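Branched-chain-amino-acid aminotransferase (Pseudomonas sp. UW4, PDB 6JIF) catalyses the reversible, pyridoxal-phosphate-dependent transfer of the amino group between branched-chain amino acids and 2-oxoglutarate. Local coordinates at residues Y42-D52 / P113-A123. Residues are numbered along the deposited sequence; the frame is centred on the assembly and turned at random.
Sequences YLSYFRNGEWD and PQVDTEQFIEA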
# COMPACT_ATOMS: atom_id res chain seq x y z
N TYR B 42 -17.65 6.57 14.96
CA TYR B 42 -18.29 5.28 14.70
C TYR B 42 -17.28 4.13 14.64
O TYR B 42 -16.20 4.24 14.04
CB TYR B 42 -19.04 5.36 13.38
CG TYR B 42 -19.83 4.15 13.04
CD1 TYR B 42 -21.10 4.01 13.50
CD2 TYR B 42 -19.31 3.18 12.18
CE1 TYR B 42 -21.86 2.89 13.17
CE2 TYR B 42 -20.06 2.05 11.83
CZ TYR B 42 -21.33 1.92 12.34
OH TYR B 42 -22.12 0.84 12.03
N LEU B 43 -17.69 3.00 15.20
CA LEU B 43 -16.83 1.83 15.23
C LEU B 43 -17.69 0.57 15.07
O LEU B 43 -18.64 0.36 15.82
CB LEU B 43 -16.04 1.77 16.54
CG LEU B 43 -15.03 0.62 16.74
CD1 LEU B 43 -13.84 0.70 15.80
CD2 LEU B 43 -14.59 0.69 18.18
N SER B 44 -17.33 -0.27 14.09
CA SER B 44 -18.11 -1.48 13.83
C SER B 44 -17.16 -2.61 13.45
O SER B 44 -16.24 -2.42 12.66
CB SER B 44 -19.15 -1.20 12.72
OG SER B 44 -19.80 -2.41 12.30
N TYR B 45 -17.37 -3.82 14.00
CA TYR B 45 -16.49 -4.95 13.72
C TYR B 45 -17.14 -5.95 12.76
O TYR B 45 -18.33 -6.24 12.87
CB TYR B 45 -16.13 -5.70 15.01
CG TYR B 45 -15.25 -4.91 15.96
CD1 TYR B 45 -15.81 -4.07 16.91
CD2 TYR B 45 -13.88 -5.04 15.92
CE1 TYR B 45 -15.00 -3.35 17.79
CE2 TYR B 45 -13.07 -4.34 16.78
CZ TYR B 45 -13.62 -3.49 17.71
OH TYR B 45 -12.79 -2.78 18.58
N PHE B 46 -16.36 -6.50 11.84
CA PHE B 46 -16.83 -7.61 11.03
C PHE B 46 -16.19 -8.88 11.58
O PHE B 46 -14.96 -8.99 11.60
CB PHE B 46 -16.52 -7.38 9.56
CG PHE B 46 -17.10 -8.43 8.62
CD1 PHE B 46 -16.42 -9.65 8.38
CD2 PHE B 46 -18.26 -8.17 7.91
CE1 PHE B 46 -16.93 -10.61 7.50
CE2 PHE B 46 -18.77 -9.12 7.03
CZ PHE B 46 -18.09 -10.34 6.82
N ARG B 47 -17.04 -9.81 12.03
CA ARG B 47 -16.64 -11.10 12.57
C ARG B 47 -17.67 -12.14 12.17
O ARG B 47 -18.87 -11.84 12.10
CB ARG B 47 -16.57 -11.12 14.10
CG ARG B 47 -15.58 -10.16 14.72
CD ARG B 47 -15.64 -10.27 16.23
NE ARG B 47 -14.55 -9.55 16.86
CZ ARG B 47 -14.70 -8.52 17.69
NH1 ARG B 47 -15.93 -8.10 18.00
NH2 ARG B 47 -13.63 -7.92 18.21
N ASN B 48 -17.20 -13.36 11.90
CA ASN B 48 -18.10 -14.49 11.65
C ASN B 48 -19.11 -14.16 10.55
O ASN B 48 -20.31 -14.43 10.67
CB ASN B 48 -18.81 -14.88 12.94
CG ASN B 48 -17.84 -15.13 14.09
OD1 ASN B 48 -16.96 -15.99 14.01
ND2 ASN B 48 -18.00 -14.36 15.16
N GLY B 49 -18.63 -13.50 9.49
CA GLY B 49 -19.44 -13.24 8.31
C GLY B 49 -20.40 -12.07 8.40
O GLY B 49 -21.25 -11.93 7.52
N GLU B 50 -20.30 -11.22 9.43
CA GLU B 50 -21.28 -10.16 9.56
C GLU B 50 -20.68 -8.95 10.25
O GLU B 50 -19.81 -9.08 11.11
CB GLU B 50 -22.48 -10.57 10.37
CG GLU B 50 -23.39 -11.54 9.70
CD GLU B 50 -24.37 -12.08 10.71
OE1 GLU B 50 -25.36 -11.36 11.00
OE2 GLU B 50 -24.13 -13.20 11.23
N TRP B 51 -21.22 -7.77 9.88
CA TRP B 51 -20.97 -6.54 10.63
C TRP B 51 -21.84 -6.52 11.87
O TRP B 51 -23.00 -6.98 11.87
CB TRP B 51 -21.27 -5.29 9.79
CG TRP B 51 -20.31 -5.04 8.64
CD1 TRP B 51 -20.56 -5.22 7.33
CD2 TRP B 51 -18.96 -4.62 8.73
NE1 TRP B 51 -19.47 -4.91 6.57
CE2 TRP B 51 -18.46 -4.53 7.40
CE3 TRP B 51 -18.12 -4.26 9.78
CZ2 TRP B 51 -17.16 -4.16 7.11
CZ3 TRP B 51 -16.82 -3.88 9.48
CH2 TRP B 51 -16.36 -3.81 8.15
N ASP B 52 -21.27 -6.03 12.96
CA ASP B 52 -22.09 -5.80 14.14
C ASP B 52 -22.97 -4.58 13.91
O ASP B 52 -22.99 -3.97 12.84
CB ASP B 52 -21.21 -5.68 15.38
CG ASP B 52 -20.29 -4.49 15.35
OD1 ASP B 52 -20.60 -3.47 14.70
OD2 ASP B 52 -19.25 -4.55 16.03
N PRO B 113 -14.84 -7.17 3.36
CA PRO B 113 -16.31 -7.15 3.31
C PRO B 113 -16.77 -5.73 3.02
O PRO B 113 -16.15 -4.77 3.45
CB PRO B 113 -16.74 -7.59 4.71
CG PRO B 113 -15.53 -7.44 5.56
CD PRO B 113 -14.35 -7.62 4.68
N GLN B 114 -17.87 -5.64 2.28
CA GLN B 114 -18.38 -4.35 1.88
C GLN B 114 -19.40 -3.86 2.92
O GLN B 114 -20.07 -4.66 3.59
CB GLN B 114 -19.02 -4.45 0.49
CG GLN B 114 -18.04 -4.84 -0.56
CD GLN B 114 -18.69 -5.07 -1.89
OE1 GLN B 114 -19.74 -4.50 -2.20
NE2 GLN B 114 -18.09 -5.95 -2.68
N VAL B 115 -19.48 -2.55 3.05
CA VAL B 115 -20.49 -1.88 3.85
C VAL B 115 -21.57 -1.43 2.88
O VAL B 115 -21.28 -0.66 1.96
CB VAL B 115 -19.90 -0.69 4.62
CG1 VAL B 115 -20.98 0.01 5.50
CG2 VAL B 115 -18.74 -1.16 5.46
N ASP B 116 -22.80 -1.94 3.07
CA ASP B 116 -23.87 -1.57 2.15
C ASP B 116 -24.22 -0.09 2.31
O ASP B 116 -23.92 0.56 3.31
CB ASP B 116 -25.11 -2.46 2.34
CG ASP B 116 -25.73 -2.32 3.71
OD1 ASP B 116 -26.55 -1.38 3.95
OD2 ASP B 116 -25.43 -3.20 4.55
N THR B 117 -24.83 0.45 1.26
CA THR B 117 -24.97 1.89 1.14
C THR B 117 -25.82 2.50 2.26
O THR B 117 -25.47 3.55 2.81
CB THR B 117 -25.56 2.21 -0.23
OG1 THR B 117 -24.63 1.83 -1.22
CG2 THR B 117 -25.88 3.74 -0.34
N GLU B 118 -26.92 1.84 2.64
CA GLU B 118 -27.76 2.48 3.66
C GLU B 118 -27.08 2.43 5.03
O GLU B 118 -27.08 3.42 5.74
CB GLU B 118 -29.16 1.86 3.71
CG GLU B 118 -30.02 2.28 2.48
CD GLU B 118 -29.99 3.82 2.20
OE1 GLU B 118 -30.41 4.63 3.07
OE2 GLU B 118 -29.52 4.23 1.10
N GLN B 119 -26.38 1.32 5.34
CA GLN B 119 -25.55 1.25 6.55
C GLN B 119 -24.49 2.35 6.55
O GLN B 119 -24.28 3.06 7.57
CB GLN B 119 -24.93 -0.15 6.63
CG GLN B 119 -23.93 -0.46 7.77
CD GLN B 119 -23.31 -1.92 7.71
OE1 GLN B 119 -23.57 -2.71 6.76
NE2 GLN B 119 -22.49 -2.27 8.72
N PHE B 120 -23.79 2.51 5.42
CA PHE B 120 -22.74 3.50 5.31
C PHE B 120 -23.27 4.90 5.57
O PHE B 120 -22.73 5.63 6.40
CB PHE B 120 -22.09 3.38 3.92
CG PHE B 120 -20.91 4.32 3.68
CD1 PHE B 120 -21.14 5.65 3.26
CD2 PHE B 120 -19.62 3.90 3.87
CE1 PHE B 120 -20.08 6.52 3.01
CE2 PHE B 120 -18.55 4.75 3.64
CZ PHE B 120 -18.77 6.05 3.20
N ILE B 121 -24.36 5.27 4.87
CA ILE B 121 -24.85 6.64 4.97
C ILE B 121 -25.39 6.92 6.37
O ILE B 121 -25.11 7.98 6.94
CB ILE B 121 -25.89 6.93 3.88
CG1 ILE B 121 -25.27 6.77 2.49
CG2 ILE B 121 -26.56 8.30 4.12
CD1 ILE B 121 -26.25 7.05 1.35
N GLU B 122 -26.10 5.95 6.97
CA GLU B 122 -26.61 6.11 8.33
C GLU B 122 -25.48 6.27 9.33
O GLU B 122 -25.60 7.07 10.27
CB GLU B 122 -27.49 4.91 8.73
CG GLU B 122 -28.86 4.91 8.06
CD GLU B 122 -29.62 6.24 8.18
OE1 GLU B 122 -29.63 6.89 9.25
OE2 GLU B 122 -30.25 6.62 7.17
N ALA B 123 -24.39 5.54 9.17
CA ALA B 123 -23.25 5.72 10.07
C ALA B 123 -22.68 7.12 9.94
O ALA B 123 -22.32 7.76 10.94
CB ALA B 123 -22.15 4.70 9.78
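Trp-51, Phe-46 and Tyr-42 pack from an edge hairpin of the antiparallel sheet against the loop 113-116 and the first turns of helix 117-130, an aromatic strand-to-helix contact carrying one hydrogen bond. The indole of Trp-51 is central. Its NE1 donates to Gln-114 O at 3.1 Å, with an N-H...O angle of 156°; the oxygen lies near the ring plane, yet the donor stands well above the carbonyl plane. Val-115 CG2 approaches the indole obliquely, 3.8 Å from Trp-51 CZ2, while Phe-46 CD2 sits toward the rim of one indole face. With Trp-51 CG anti to its carbonyl carbon (chi1 -69°), the ring reaches across to the loop. Replacing the indole with the methyl of an alanine is likely to leave Gln-114 O without this donor and to open a gap between Val-115 and Phe-46.

One face of the Phe-46 ring receives Pro-113 CG, 3.6 Å from the centroid, in a CH-pi contact; Glu-50 N lies over the other. The strands 41-47 and 50-57 are joined by a type I' turn from Arg-47 to Glu-50, making a beta-hairpin with a two-residue loop, and strand 41-47 also pairs with 164-174, whose Phe-167 touches Trp-51 and whose Phe-165 touches Pro-113. This is structural packing in what is probably the smaller domain of a fold-type IV aminotransferase, away from the pyridoxal-phosphate pocket. Further along, the methyl of Ala-123 lies almost exactly on the normal of the Tyr-42 ring, 3.7 Å from its centroid. The helix start is fixed by Asp-116 as N-cap, OD1 accepting from Gln-119 N at 3.0 Å.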